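Local coordinates for alpha-galactosidase (Umbelopsis vinacea, PDB 3A5V), which probably hydrolyses terminal alpha-galactosyl residues from galactosides and related sugar conjugates, as a glycoside hydrolase family 27 enzyme that forms a tetramer, at residues S357-D362 and Q366-N371; I376-D379 and V385-L388; D171-F176 and N182-S187; V225-K230 and G235-D240. All blocks are in the same frame, centred on the assembly; numbering follows the deposited sequence. Where two conformers were deposited one is given.

Interactions 3 and 4 come first along the chain and lie in the (beta/alpha)8 barrel, where strands 183-185 and 236-238 are neighbours in the parallel sheet. Their centres are 8 Å apart, and both reach a second subunit, so this side of the barrel contributes to the assembly. Interactions 1 and 2 follow in the C-terminal beta-sandwich domain, with centres 11 Å apart. Strands 358-362 and 384-390 pair in one sheet, and a salt bridge between Asp362 and Arg386 ties the two contacts together. Between the domains the contacts do not touch: the centres of interactions 2 and 4 are 24 Å apart, those of interactions 1 and 3 36 Å.

Interaction 1 (S357-D362 and Q366-N371); sequences SIEVRD and QKSLGN. With NAG (2-acetamido-2-deoxy-beta-D-glucopyranose), chain D.
The guanidinium of Arg361 lies flat against the backbone at the start of the neighbouring strand, one face taking the peptide between Gln366 and Lys367: Gln366 C stands 3.4 Å above its plane toward the rim, and Lys367 N lies over its centre. An extended chain, with CG anti to the backbone N (chi1 179°), carries the group there, and NE finds its charge partner in Glu289. The amide of Asn371 is flat too; Ser357 OG sits in its plane and accepts from Asn371 ND2 at 2.9 Å in a nearly straight bond (171°). That same nitrogen is bonded covalently to C1 of the N-acetylglucosamine, whose O6 accepts from Glu359 N at 3.1 Å, so the first sugar is held to both strands of the hairpin, by a covalent bond and a hydrogen bond. These residues form an antiparallel beta hairpin of the C-terminal beta-sandwich domain, with strand 367-372 outermost in its sheet within the chain. Beside the backbone bonds Val360 N to Gly370 O and Leu369 N to Val360 O, the register slips by one residue between Glu359 and Arg361, a beta bulge. At this slip Ser368 OG donates to the anti lone pair of Glu359 OE2 at 2.5 Å while accepting from Gly370 N at 3.1 Å, an ST turn. Toward the sandwich interior Val360 and Leu369 meet loosely, CG1 to CD1 4.4 Å, and both touch Leu388.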
loop_
_atom_site.group_PDB
_atom_site.type_symbol
_atom_site.label_atom_id
_atom_site.label_comp_id
_atom_site.label_asym_id
_atom_site.label_seq_id
_atom_site.Cartn_x
_atom_site.Cartn_y
_atom_site.Cartn_z
ATOM N N SER A 357 -13.618 10.984 -44.759
ATOM C CA SER A 357 -13.464 9.697 -45.452
ATOM C C SER A 357 -12.005 9.298 -45.443
ATOM O O SER A 357 -11.142 10.077 -45.870
ATOM C CB SER A 357 -13.970 9.788 -46.908
ATOM O OG SER A 357 -13.719 8.572 -47.594
ATOM N N ILE A 358 -11.732 8.084 -44.957
ATOM C CA ILE A 358 -10.361 7.615 -44.731
ATOM C C ILE A 358 -10.262 6.141 -45.126
ATOM O O ILE A 358 -11.158 5.347 -44.814
ATOM C CB ILE A 358 -9.923 7.792 -43.228
ATOM C CG1 ILE A 358 -10.001 9.263 -42.792
ATOM C CG2 ILE A 358 -8.494 7.258 -42.978
ATOM C CD1 ILE A 358 -9.919 9.455 -41.264
ATOM N N GLU A 359 -9.178 5.792 -45.820
ATOM C CA GLU A 359 -8.914 4.410 -46.187
ATOM C C GLU A 359 -8.399 3.634 -44.978
ATOM O O GLU A 359 -7.505 4.097 -44.263
ATOM C CB GLU A 359 -7.871 4.304 -47.310
ATOM C CG GLU A 359 -7.671 2.851 -47.754
ATOM C CD GLU A 359 -6.500 2.616 -48.713
ATOM O OE1 GLU A 359 -5.735 3.551 -49.010
ATOM O OE2 GLU A 359 -6.348 1.452 -49.147
ATOM N N VAL A 360 -8.955 2.442 -44.784
ATOM C CA VAL A 360 -8.570 1.578 -43.668
ATOM C C VAL A 360 -8.012 0.281 -44.232
ATOM O O VAL A 360 -8.639 -0.352 -45.095
ATOM C CB VAL A 360 -9.781 1.257 -42.755
ATOM C CG1 VAL A 360 -9.345 0.347 -41.576
ATOM C CG2 VAL A 360 -10.422 2.559 -42.236
ATOM N N ARG A 361 -6.839 -0.106 -43.744
ATOM C CA ARG A 361 -6.180 -1.343 -44.181
ATOM C C ARG A 361 -6.166 -2.356 -43.034
ATOM O O ARG A 361 -5.932 -1.992 -41.875
ATOM C CB ARG A 361 -4.748 -1.030 -44.611
ATOM C CG ARG A 361 -3.938 -2.233 -45.075
ATOM C CD ARG A 361 -2.568 -1.789 -45.590
ATOM N NE ARG A 361 -1.794 -2.907 -46.151
ATOM C CZ ARG A 361 -1.930 -3.375 -47.393
ATOM N NH1 ARG A 361 -2.842 -2.851 -48.218
ATOM N NH2 ARG A 361 -1.172 -4.392 -47.803
ATOM N N ASP A 362 -6.408 -3.620 -43.366
ATOM C CA ASP A 362 -6.316 -4.706 -42.396
ATOM C C ASP A 362 -4.896 -5.251 -42.500
ATOM O O ASP A 362 -4.514 -5.811 -43.541
ATOM C CB ASP A 362 -7.362 -5.787 -42.693
ATOM C CG ASP A 362 -7.399 -6.899 -41.642
ATOM O OD1 ASP A 362 -6.319 -7.350 -41.168
ATOM O OD2 ASP A 362 -8.520 -7.338 -41.296
ATOM N N GLN A 366 -3.400 -8.014 -44.789
ATOM C CA GLN A 366 -2.613 -7.202 -45.724
ATOM C C GLN A 366 -3.461 -6.808 -46.947
ATOM O O GLN A 366 -3.097 -7.060 -48.105
ATOM C CB GLN A 366 -1.315 -7.914 -46.121
ATOM C CG GLN A 366 -0.391 -8.245 -44.935
ATOM C CD GLN A 366 0.955 -8.789 -45.379
ATOM O OE1 GLN A 366 1.062 -9.416 -46.433
ATOM N NE2 GLN A 366 1.990 -8.540 -44.586
ATOM N N LYS A 367 -4.610 -6.199 -46.669
ATOM C CA LYS A 367 -5.479 -5.713 -47.731
ATOM C C LYS A 367 -6.221 -4.459 -47.295
ATOM O O LYS A 367 -6.535 -4.283 -46.108
ATOM C CB LYS A 367 -6.470 -6.789 -48.173
ATOM C CG LYS A 367 -7.496 -7.148 -47.134
ATOM C CD LYS A 367 -8.597 -8.029 -47.704
ATOM C CE LYS A 367 -9.579 -8.422 -46.601
ATOM N NZ LYS A 367 -10.477 -9.519 -47.056
ATOM N N SER A 368 -6.492 -3.598 -48.268
ATOM C CA SER A 368 -7.337 -2.440 -48.054
ATOM C C SER A 368 -8.773 -2.884 -47.819
ATOM O O SER A 368 -9.284 -3.757 -48.530
ATOM C CB SER A 368 -7.305 -1.514 -49.267
ATOM O OG SER A 368 -8.114 -0.371 -49.016
ATOM N N LEU A 369 -9.418 -2.281 -46.822
ATOM C CA LEU A 369 -10.845 -2.496 -46.615
ATOM C C LEU A 369 -11.673 -1.434 -47.324
ATOM O O LEU A 369 -12.897 -1.483 -47.270
ATOM C CB LEU A 369 -11.202 -2.548 -45.118
ATOM C CG LEU A 369 -10.513 -3.635 -44.274
ATOM C CD1 LEU A 369 -10.958 -3.514 -42.805
ATOM C CD2 LEU A 369 -10.765 -5.064 -44.838
ATOM N N GLY A 370 -11.007 -0.494 -47.990
ATOM C CA GLY A 370 -11.688 0.621 -48.645
ATOM C C GLY A 370 -11.763 1.836 -47.734
ATOM O O GLY A 370 -11.106 1.876 -46.689
ATOM N N ASN A 371 -12.556 2.823 -48.139
ATOM C CA ASN A 371 -12.734 4.053 -47.377
ATOM C C ASN A 371 -13.969 3.979 -46.490
ATOM O O ASN A 371 -14.967 3.349 -46.858
ATOM C CB ASN A 371 -12.872 5.253 -48.321
ATOM C CG ASN A 371 -11.527 5.836 -48.746
ATOM O OD1 ASN A 371 -10.610 5.099 -49.117
ATOM N ND2 ASN A 371 -11.422 7.177 -48.695
HETATM C C1 NAG D . -10.180 7.762 -49.149
HETATM C C2 NAG D . -10.622 9.094 -49.783
HETATM C C3 NAG D . -9.410 9.939 -50.188
HETATM C C4 NAG D . -8.453 10.108 -49.006
HETATM C C5 NAG D . -8.149 8.742 -48.363
HETATM C C6 NAG D . -7.283 8.903 -47.111
HETATM C C7 NAG D . -12.683 9.457 -51.034
HETATM C C8 NAG D . -13.572 8.990 -52.156
HETATM N N2 NAG D . -11.491 8.869 -50.930
HETATM O O3 NAG D . -9.829 11.208 -50.642
HETATM O O4 NAG D . -7.230 10.660 -49.458
HETATM O O5 NAG D . -9.342 8.066 -48.044
HETATM O O6 NAG D . -6.883 7.645 -46.624
HETATM O O7 NAG D . -13.059 10.364 -50.277
#

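Interaction 2 (I376-D379 and V385-L388); sequences ITLD and VRLL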
loop_
_atom_site.group_PDB
_atom_site.type_symbol
_atom_site.label_atom_id
_atom_site.label_comp_id
_atom_site.label_asym_id
_atom_site.label_seq_id
_atom_site.Cartn_x
_atom_site.Cartn_y
_atom_site.Cartn_z
ATOM N N ILE A 376 -16.425 2.378 -38.051
ATOM C CA ILE A 376 -16.231 1.130 -38.776
ATOM C C ILE A 376 -16.728 -0.036 -37.905
ATOM O O ILE A 376 -16.448 -0.081 -36.706
ATOM C CB ILE A 376 -14.735 0.936 -39.168
ATOM C CG1 ILE A 376 -14.559 -0.321 -40.053
ATOM C CG2 ILE A 376 -13.833 0.935 -37.907
ATOM C CD1 ILE A 376 -13.182 -0.429 -40.732
ATOM N N THR A 377 -17.463 -0.968 -38.509
ATOM C CA THR A 377 -17.955 -2.140 -37.792
ATOM C C THR A 377 -17.376 -3.397 -38.437
ATOM O O THR A 377 -17.504 -3.591 -39.653
ATOM C CB THR A 377 -19.527 -2.192 -37.781
ATOM O OG1 THR A 377 -20.043 -1.028 -37.112
ATOM C CG2 THR A 377 -20.046 -3.449 -37.047
ATOM N N LEU A 378 -16.747 -4.250 -37.636
ATOM C CA LEU A 378 -16.096 -5.464 -38.161
ATOM C C LEU A 378 -16.348 -6.678 -37.283
ATOM O O LEU A 378 -16.522 -6.546 -36.064
ATOM C CB LEU A 378 -14.576 -5.260 -38.262
ATOM C CG LEU A 378 -14.027 -4.209 -39.226
ATOM C CD1 LEU A 378 -12.522 -4.132 -39.061
ATOM C CD2 LEU A 378 -14.387 -4.536 -40.676
ATOM N N ASP A 379 -16.323 -7.854 -37.911
ATOM C CA ASP A 379 -16.325 -9.138 -37.195
ATOM C C ASP A 379 -14.991 -9.353 -36.481
ATOM O O ASP A 379 -13.933 -9.264 -37.097
ATOM C CB ASP A 379 -16.517 -10.288 -38.178
ATOM C CG ASP A 379 -17.908 -10.323 -38.774
ATOM O OD1 ASP A 379 -18.883 -10.310 -38.008
ATOM O OD2 ASP A 379 -18.015 -10.394 -40.012
ATOM N N VAL A 385 -8.620 -10.250 -32.318
ATOM C CA VAL A 385 -8.374 -8.849 -32.685
ATOM C C VAL A 385 -8.646 -8.607 -34.162
ATOM O O VAL A 385 -8.575 -9.534 -34.970
ATOM C CB VAL A 385 -6.896 -8.382 -32.384
ATOM C CG1 VAL A 385 -6.660 -8.206 -30.851
ATOM C CG2 VAL A 385 -5.848 -9.334 -33.047
ATOM N N ARG A 386 -8.973 -7.361 -34.497
ATOM C CA ARG A 386 -8.751 -6.853 -35.851
ATOM C C ARG A 386 -7.771 -5.691 -35.702
ATOM O O ARG A 386 -7.977 -4.808 -34.864
ATOM C CB ARG A 386 -10.052 -6.395 -36.541
ATOM C CG ARG A 386 -11.080 -7.530 -36.782
ATOM C CD ARG A 386 -10.581 -8.586 -37.792
ATOM N NE ARG A 386 -10.466 -8.056 -39.157
ATOM C CZ ARG A 386 -11.487 -7.927 -40.009
ATOM N NH1 ARG A 386 -12.722 -8.285 -39.647
ATOM N NH2 ARG A 386 -11.270 -7.436 -41.228
ATOM N N LEU A 387 -6.711 -5.726 -36.503
ATOM C CA LEU A 387 -5.624 -4.759 -36.441
ATOM C C LEU A 387 -5.689 -3.903 -37.700
ATOM O O LEU A 387 -5.505 -4.421 -38.821
ATOM C CB LEU A 387 -4.262 -5.481 -36.363
ATOM C CG LEU A 387 -3.017 -4.591 -36.513
ATOM C CD1 LEU A 387 -2.969 -3.508 -35.435
ATOM C CD2 LEU A 387 -1.726 -5.410 -36.507
ATOM N N LEU A 388 -5.938 -2.608 -37.514
ATOM C CA LEU A 388 -6.235 -1.710 -38.622
ATOM C C LEU A 388 -5.239 -0.582 -38.689
ATOM O O LEU A 388 -4.757 -0.096 -37.642
ATOM C CB LEU A 388 -7.645 -1.092 -38.471
ATOM C CG LEU A 388 -8.794 -2.063 -38.160
ATOM C CD1 LEU A 388 -10.084 -1.280 -37.854
ATOM C CD2 LEU A 388 -8.998 -3.074 -39.307
HETATM O O HOH W 1 -15.596 -7.958 -40.963
#
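Two strands of the C-terminal beta-sandwich, 376-379 and 385-388, face each other from different sheets; with no backbone-to-backbone pairing, they are joined through side chains. Leu378 and Leu388 reach across tip to tip, Leu378 CD1 meeting Leu388 CD2 at 3.7 Å. Ile376 CD1 adds a looser contact with Leu388 CD1 at 4.3 Å. Beside this apolar pair Arg386, bent at chi2 and chi3 (-66° and -68°), reaches across to the other strand, the edge of its guanidinium toward Asp379 O. Leu378 CD1 then sits 4.0 Å above the centre of one guanidinium face. At the edge, NH1 of Arg386 donates to a lone pair of Asp379 O at 3.0 Å, almost exactly in the guanidinium plane. A water near that plane accepts from both Arg386 NH1 and Asp379 N, so the same nitrogen grips the strand directly and through solvent. The charge of Arg386 is met through NH2 by Asp362, while Asp379 pairs through OD1 with Lys336. Strand 375-380 pairs antiparallel with strand 335-340; strand 384-390 runs between 322-329 and 358-362 in the larger sheet, and on its other face Val385 and Leu387 pack against helix 251-263 of the barrel.

Interaction 3 (D171-F176 and N182-S187); sequences DGPWNF and NSWRIS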
loop_
_atom_site.group_PDB
_atom_site.type_symbol
_atom_site.label_atom_id
_atom_site.label_comp_id
_atom_site.label_asym_id
_atom_site.label_seq_id
_atom_site.Cartn_x
_atom_site.Cartn_y
_atom_site.Cartn_z
ATOM N N ASP A 171 8.240 -1.752 -7.615
ATOM C CA ASP A 171 8.606 -0.358 -7.307
ATOM C C ASP A 171 8.533 0.625 -8.492
ATOM O O ASP A 171 9.083 1.730 -8.409
ATOM C CB ASP A 171 10.009 -0.287 -6.653
ATOM C CG ASP A 171 10.099 -1.115 -5.382
ATOM O OD1 ASP A 171 9.183 -1.002 -4.544
ATOM O OD2 ASP A 171 11.074 -1.885 -5.223
ATOM N N GLY A 172 7.870 0.223 -9.577
ATOM C CA GLY A 172 7.606 1.116 -10.722
ATOM C C GLY A 172 8.805 1.503 -11.574
ATOM O O GLY A 172 9.195 2.683 -11.595
ATOM N N PRO A 173 9.383 0.526 -12.313
ATOM C CA PRO A 173 10.541 0.820 -13.180
ATOM C C PRO A 173 10.214 1.815 -14.308
ATOM O O PRO A 173 11.115 2.503 -14.764
ATOM C CB PRO A 173 10.921 -0.537 -13.755
ATOM C CG PRO A 173 9.620 -1.377 -13.675
ATOM C CD PRO A 173 8.965 -0.890 -12.401
ATOM N N TRP A 174 8.943 1.902 -14.720
ATOM C CA TRP A 174 8.494 2.917 -15.699
ATOM C C TRP A 174 8.754 4.355 -15.215
ATOM O O TRP A 174 8.805 5.284 -16.026
ATOM C CB TRP A 174 7.001 2.721 -16.071
ATOM C CG TRP A 174 6.133 2.482 -14.865
ATOM C CD1 TRP A 174 5.603 3.431 -14.026
ATOM C CD2 TRP A 174 5.758 1.209 -14.325
ATOM N NE1 TRP A 174 4.897 2.815 -13.012
ATOM C CE2 TRP A 174 4.978 1.454 -13.172
ATOM C CE3 TRP A 174 5.984 -0.123 -14.724
ATOM C CZ2 TRP A 174 4.410 0.415 -12.405
ATOM C CZ3 TRP A 174 5.428 -1.159 -13.966
ATOM C CH2 TRP A 174 4.653 -0.883 -12.810
ATOM N N ASN A 175 8.903 4.527 -13.894
ATOM C CA ASN A 175 9.335 5.795 -13.289
ATOM C C ASN A 175 10.855 5.832 -13.061
ATOM O O ASN A 175 11.525 6.772 -13.490
ATOM C CB ASN A 175 8.619 6.060 -11.943
ATOM C CG ASN A 175 7.094 6.033 -12.059
ATOM O OD1 ASN A 175 6.498 6.638 -12.966
ATOM N ND2 ASN A 175 6.451 5.334 -11.118
ATOM N N PHE A 176 11.397 4.825 -12.367
ATOM C CA PHE A 176 12.778 4.910 -11.881
ATOM C C PHE A 176 13.863 4.501 -12.872
ATOM O O PHE A 176 15.010 4.950 -12.761
ATOM C CB PHE A 176 12.978 4.231 -10.498
ATOM C CG PHE A 176 13.042 2.698 -10.536
ATOM C CD1 PHE A 176 14.169 2.030 -11.049
ATOM C CD2 PHE A 176 11.994 1.930 -9.994
ATOM C CE1 PHE A 176 14.238 0.618 -11.054
ATOM C CE2 PHE A 176 12.045 0.498 -10.015
ATOM C CZ PHE A 176 13.179 -0.149 -10.554
ATOM N N ASN A 182 17.206 0.289 -21.000
ATOM C CA ASN A 182 16.500 0.341 -22.291
ATOM C C ASN A 182 15.078 -0.227 -22.305
ATOM O O ASN A 182 14.283 0.106 -23.185
ATOM C CB ASN A 182 17.354 -0.320 -23.393
ATOM C CG ASN A 182 18.645 0.452 -23.660
ATOM O OD1 ASN A 182 19.739 -0.054 -23.431
ATOM N ND2 ASN A 182 18.510 1.713 -24.105
ATOM N N SER A 183 14.782 -1.134 -21.380
ATOM C CA SER A 183 13.444 -1.710 -21.263
ATOM C C SER A 183 13.293 -2.328 -19.876
ATOM O O SER A 183 14.286 -2.640 -19.215
ATOM C CB SER A 183 13.185 -2.761 -22.373
ATOM O OG SER A 183 13.999 -3.925 -22.182
ATOM N N TRP A 184 12.043 -2.482 -19.426
ATOM C CA TRP A 184 11.765 -3.008 -18.090
ATOM C C TRP A 184 10.508 -3.867 -18.141
ATOM O O TRP A 184 9.454 -3.425 -18.610
ATOM C CB TRP A 184 11.635 -1.877 -17.042
ATOM C CG TRP A 184 10.904 -0.698 -17.575
ATOM C CD1 TRP A 184 9.538 -0.505 -17.586
ATOM C CD2 TRP A 184 11.478 0.422 -18.259
ATOM N NE1 TRP A 184 9.244 0.683 -18.220
ATOM C CE2 TRP A 184 10.412 1.270 -18.643
ATOM C CE3 TRP A 184 12.798 0.800 -18.576
ATOM C CZ2 TRP A 184 10.623 2.488 -19.317
ATOM C CZ3 TRP A 184 13.007 2.003 -19.264
ATOM C CH2 TRP A 184 11.923 2.830 -19.627
ATOM N N ARG A 185 10.645 -5.116 -17.708
ATOM C CA ARG A 185 9.491 -5.967 -17.432
ATOM C C ARG A 185 8.522 -5.250 -16.499
ATOM O O ARG A 185 8.930 -4.629 -15.494
ATOM C CB ARG A 185 9.949 -7.310 -16.852
ATOM C CG ARG A 185 10.612 -8.226 -17.941
ATOM C CD ARG A 185 9.521 -9.024 -18.760
ATOM N NE ARG A 185 8.685 -9.711 -17.784
ATOM C CZ ARG A 185 9.047 -10.806 -17.116
ATOM N NH1 ARG A 185 10.188 -11.438 -17.403
ATOM N NH2 ARG A 185 8.250 -11.274 -16.158
ATOM N N ILE A 186 7.240 -5.293 -16.850
ATOM C CA ILE A 186 6.230 -4.578 -16.057
ATOM C C ILE A 186 5.370 -5.489 -15.194
ATOM O O ILE A 186 4.570 -5.000 -14.397
ATOM C CB ILE A 186 5.302 -3.728 -16.953
ATOM C CG1 ILE A 186 4.556 -4.654 -17.936
ATOM C CG2 ILE A 186 6.141 -2.629 -17.656
ATOM C CD1 ILE A 186 3.276 -4.074 -18.484
ATOM N N SER A 187 5.517 -6.801 -15.364
ATOM C CA SER A 187 4.621 -7.758 -14.710
ATOM C C SER A 187 5.353 -9.060 -14.414
ATOM O O SER A 187 6.460 -9.281 -14.909
ATOM C CB SER A 187 3.409 -8.023 -15.641
ATOM O OG SER A 187 3.810 -8.853 -16.708
#
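Pro173 rests on Trp184 where the two side chains cross obliquely, Pro173 CB meeting Trp184 CB at 3.6 Å. The backbone that follows passes over one face of the Trp184 indole: Pro173 O stands 4.0 Å above the plane, over its centre, and Trp174 CA comes within 3.5 Å of Trp184 NE1. Trp184 CG lies between its own backbone N and carbonyl carbon (chi1 40°), a rotation that turns the indole under the helix start. Trp174 makes the second apolar contact, its CE3 lying 3.9 Å from Ile186 CG2, with the two side chains crossing at about a right angle. The contact belongs to a beta-alpha-beta unit of the barrel, in which the short helix 173-176 links parallel strands 162-165 and 183-185. Gly172 is the N-cap of that helix, and its carbonyl O accepts from both Asn175 N, at 3.0 Å, and Phe176 N. One face of the Trp174 indole is backed by Gly172 CA and Pro173 CD. Farther out, Trp184 NE1 donates to Asn237 OD1 on the neighbouring strand, which fixes the rotation of the indole. A leucine in place of Trp184 would probably take away the flat surface under the Pro173-Trp174 backbone and leave Asn237 OD1 without this donor. Trp174 also packs on Val227 and on Leu210 of the second subunit.

Interaction 4 (V225-K230 and G235-D240); sequences VAVSQK and GWNDLD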
loop_
_atom_site.group_PDB
_atom_site.type_symbol
_atom_site.label_atom_id
_atom_site.label_comp_id
_atom_site.label_asym_id
_atom_site.label_seq_id
_atom_site.Cartn_x
_atom_site.Cartn_y
_atom_site.Cartn_z
ATOM N N VAL A 225 -1.705 -1.377 -19.897
ATOM C CA VAL A 225 -2.431 -0.180 -20.383
ATOM C C VAL A 225 -2.245 1.028 -19.448
ATOM O O VAL A 225 -2.373 2.185 -19.899
ATOM C CB VAL A 225 -3.948 -0.439 -20.656
ATOM C CG1 VAL A 225 -4.134 -1.521 -21.756
ATOM C CG2 VAL A 225 -4.698 -0.801 -19.354
ATOM N N ALA A 226 -1.952 0.760 -18.163
ATOM C CA ALA A 226 -1.677 1.826 -17.190
ATOM C C ALA A 226 -0.321 2.494 -17.398
ATOM O O ALA A 226 -0.162 3.663 -17.084
ATOM C CB ALA A 226 -1.774 1.300 -15.719
ATOM N N VAL A 227 0.655 1.760 -17.930
ATOM C CA VAL A 227 2.045 2.258 -17.946
ATOM C C VAL A 227 2.576 2.655 -19.333
ATOM O O VAL A 227 3.675 3.226 -19.438
ATOM C CB VAL A 227 3.023 1.294 -17.197
ATOM C CG1 VAL A 227 2.565 1.113 -15.733
ATOM C CG2 VAL A 227 3.119 -0.101 -17.888
ATOM N N SER A 228 1.794 2.375 -20.377
ATOM C CA SER A 228 2.135 2.755 -21.765
ATOM C C SER A 228 2.538 4.215 -21.849
ATOM O O SER A 228 3.452 4.580 -22.598
ATOM C CB SER A 228 0.938 2.522 -22.705
ATOM O OG SER A 228 0.734 1.138 -22.939
ATOM N N GLN A 229 1.862 5.052 -21.055
ATOM C CA GLN A 229 2.132 6.494 -21.048
ATOM C C GLN A 229 3.620 6.850 -20.782
ATOM O O GLN A 229 4.052 7.964 -21.099
ATOM C CB GLN A 229 1.255 7.191 -19.986
ATOM C CG GLN A 229 1.490 6.664 -18.558
ATOM C CD GLN A 229 0.590 7.358 -17.539
ATOM O OE1 GLN A 229 0.602 8.581 -17.435
ATOM N NE2 GLN A 229 -0.179 6.580 -16.785
ATOM N N LYS A 230 4.380 5.938 -20.165
ATOM C CA LYS A 230 5.755 6.239 -19.767
ATOM C C LYS A 230 6.789 5.853 -20.823
ATOM O O LYS A 230 7.950 6.270 -20.733
ATOM C CB LYS A 230 6.124 5.555 -18.423
ATOM C CG LYS A 230 5.269 5.976 -17.203
ATOM C CD LYS A 230 5.419 7.442 -16.854
ATOM C CE LYS A 230 4.446 7.803 -15.738
ATOM N NZ LYS A 230 4.635 9.218 -15.318
ATOM N N GLY A 235 13.501 3.384 -24.271
ATOM C CA GLY A 235 13.058 3.088 -22.894
ATOM C C GLY A 235 11.630 2.542 -22.895
ATOM O O GLY A 235 10.653 3.298 -22.768
ATOM N N TRP A 236 11.523 1.224 -22.994
ATOM C CA TRP A 236 10.251 0.550 -23.285
ATOM C C TRP A 236 9.700 -0.273 -22.123
ATOM O O TRP A 236 10.464 -0.905 -21.404
ATOM C CB TRP A 236 10.457 -0.422 -24.464
ATOM C CG TRP A 236 11.066 0.250 -25.672
ATOM C CD1 TRP A 236 12.331 0.099 -26.139
ATOM C CD2 TRP A 236 10.425 1.192 -26.529
ATOM N NE1 TRP A 236 12.531 0.883 -27.244
ATOM C CE2 TRP A 236 11.386 1.585 -27.503
ATOM C CE3 TRP A 236 9.148 1.774 -26.552
ATOM C CZ2 TRP A 236 11.096 2.503 -28.519
ATOM C CZ3 TRP A 236 8.852 2.707 -27.564
ATOM C CH2 TRP A 236 9.822 3.049 -28.544
ATOM N N ASN A 237 8.372 -0.357 -22.031
ATOM C CA ASN A 237 7.705 -1.379 -21.203
ATOM C C ASN A 237 7.852 -2.745 -21.876
ATOM O O ASN A 237 7.696 -2.853 -23.093
ATOM C CB ASN A 237 6.207 -1.037 -21.011
ATOM C CG ASN A 237 6.006 0.315 -20.313
ATOM O OD1 ASN A 237 6.590 0.576 -19.253
ATOM N ND2 ASN A 237 5.189 1.177 -20.915
ATOM N N ASP A 238 8.173 -3.770 -21.085
ATOM C CA ASP A 238 8.416 -5.111 -21.613
ATOM C C ASP A 238 7.316 -6.035 -21.084
ATOM O O ASP A 238 7.179 -6.228 -19.863
ATOM C CB ASP A 238 9.822 -5.578 -21.179
ATOM C CG ASP A 238 10.202 -6.967 -21.707
ATOM O OD1 ASP A 238 9.399 -7.639 -22.392
ATOM O OD2 ASP A 238 11.332 -7.399 -21.387
ATOM N N LEU A 239 6.513 -6.585 -21.999
ATOM C CA LEU A 239 5.382 -7.417 -21.618
ATOM C C LEU A 239 5.749 -8.909 -21.535
ATOM O O LEU A 239 4.866 -9.756 -21.420
ATOM C CB LEU A 239 4.187 -7.181 -22.564
ATOM C CG LEU A 239 3.294 -5.946 -22.338
ATOM C CD1 LEU A 239 4.094 -4.617 -22.313
ATOM C CD2 LEU A 239 2.184 -5.888 -23.408
ATOM N N ASP A 240 7.055 -9.199 -21.571
ATOM C CA ASP A 240 7.626 -10.558 -21.512
ATOM C C ASP A 240 7.559 -11.202 -22.908
ATOM O O ASP A 240 7.024 -10.616 -23.856
ATOM C CB ASP A 240 6.974 -11.453 -20.421
ATOM C CG ASP A 240 7.886 -12.582 -19.940
ATOM O OD1 ASP A 240 9.059 -12.681 -20.376
ATOM O OD2 ASP A 240 7.433 -13.381 -19.099
HETATM O O HOH W 2 3.662 0.193 -23.504
HETATM O O HOH W 3 10.731 5.617 -21.237
#
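With CG anti to its carbonyl carbon (chi1 -60°), Asn237 directs its amide from the barrel strand toward the turn at the end of helix 217-227. Val227 has CG1 anti to its carbonyl carbon (chi1 -58°), which puts CG2 between backbone N and carbonyl carbon and against that amide, Val227 CG2 lying 3.8 Å from Asn237 OD1. The pair joins strand 236-238 of the (beta/alpha)8 barrel to the helix preceding it. Asn237 ND2 donates to Val227 O at 2.9 Å, a weak bond bent to 144°. Lys230 N, in the 3-10 turn 228-230, also donates to Val227 O, so this buried carbonyl takes two donors. Asn237 OD1 accepts from Trp184 NE1 on the adjacent strand, tying helix and strand together. An alanine in place of Asn237 is likely to leave the indole N-H of Trp184 without its acceptor and to open a gap beside Val227. The turn also meets the second subunit, where Gln229 NE2 donates to Ala200 O of that chain as well as to Ala226 O of its own. Two waters extend the contact: one accepts from Asn237 ND2 and lies 3.1 Å from Ser228 OG; another donates to Lys230 O and Gly235 O, 2.8 Å from the latter.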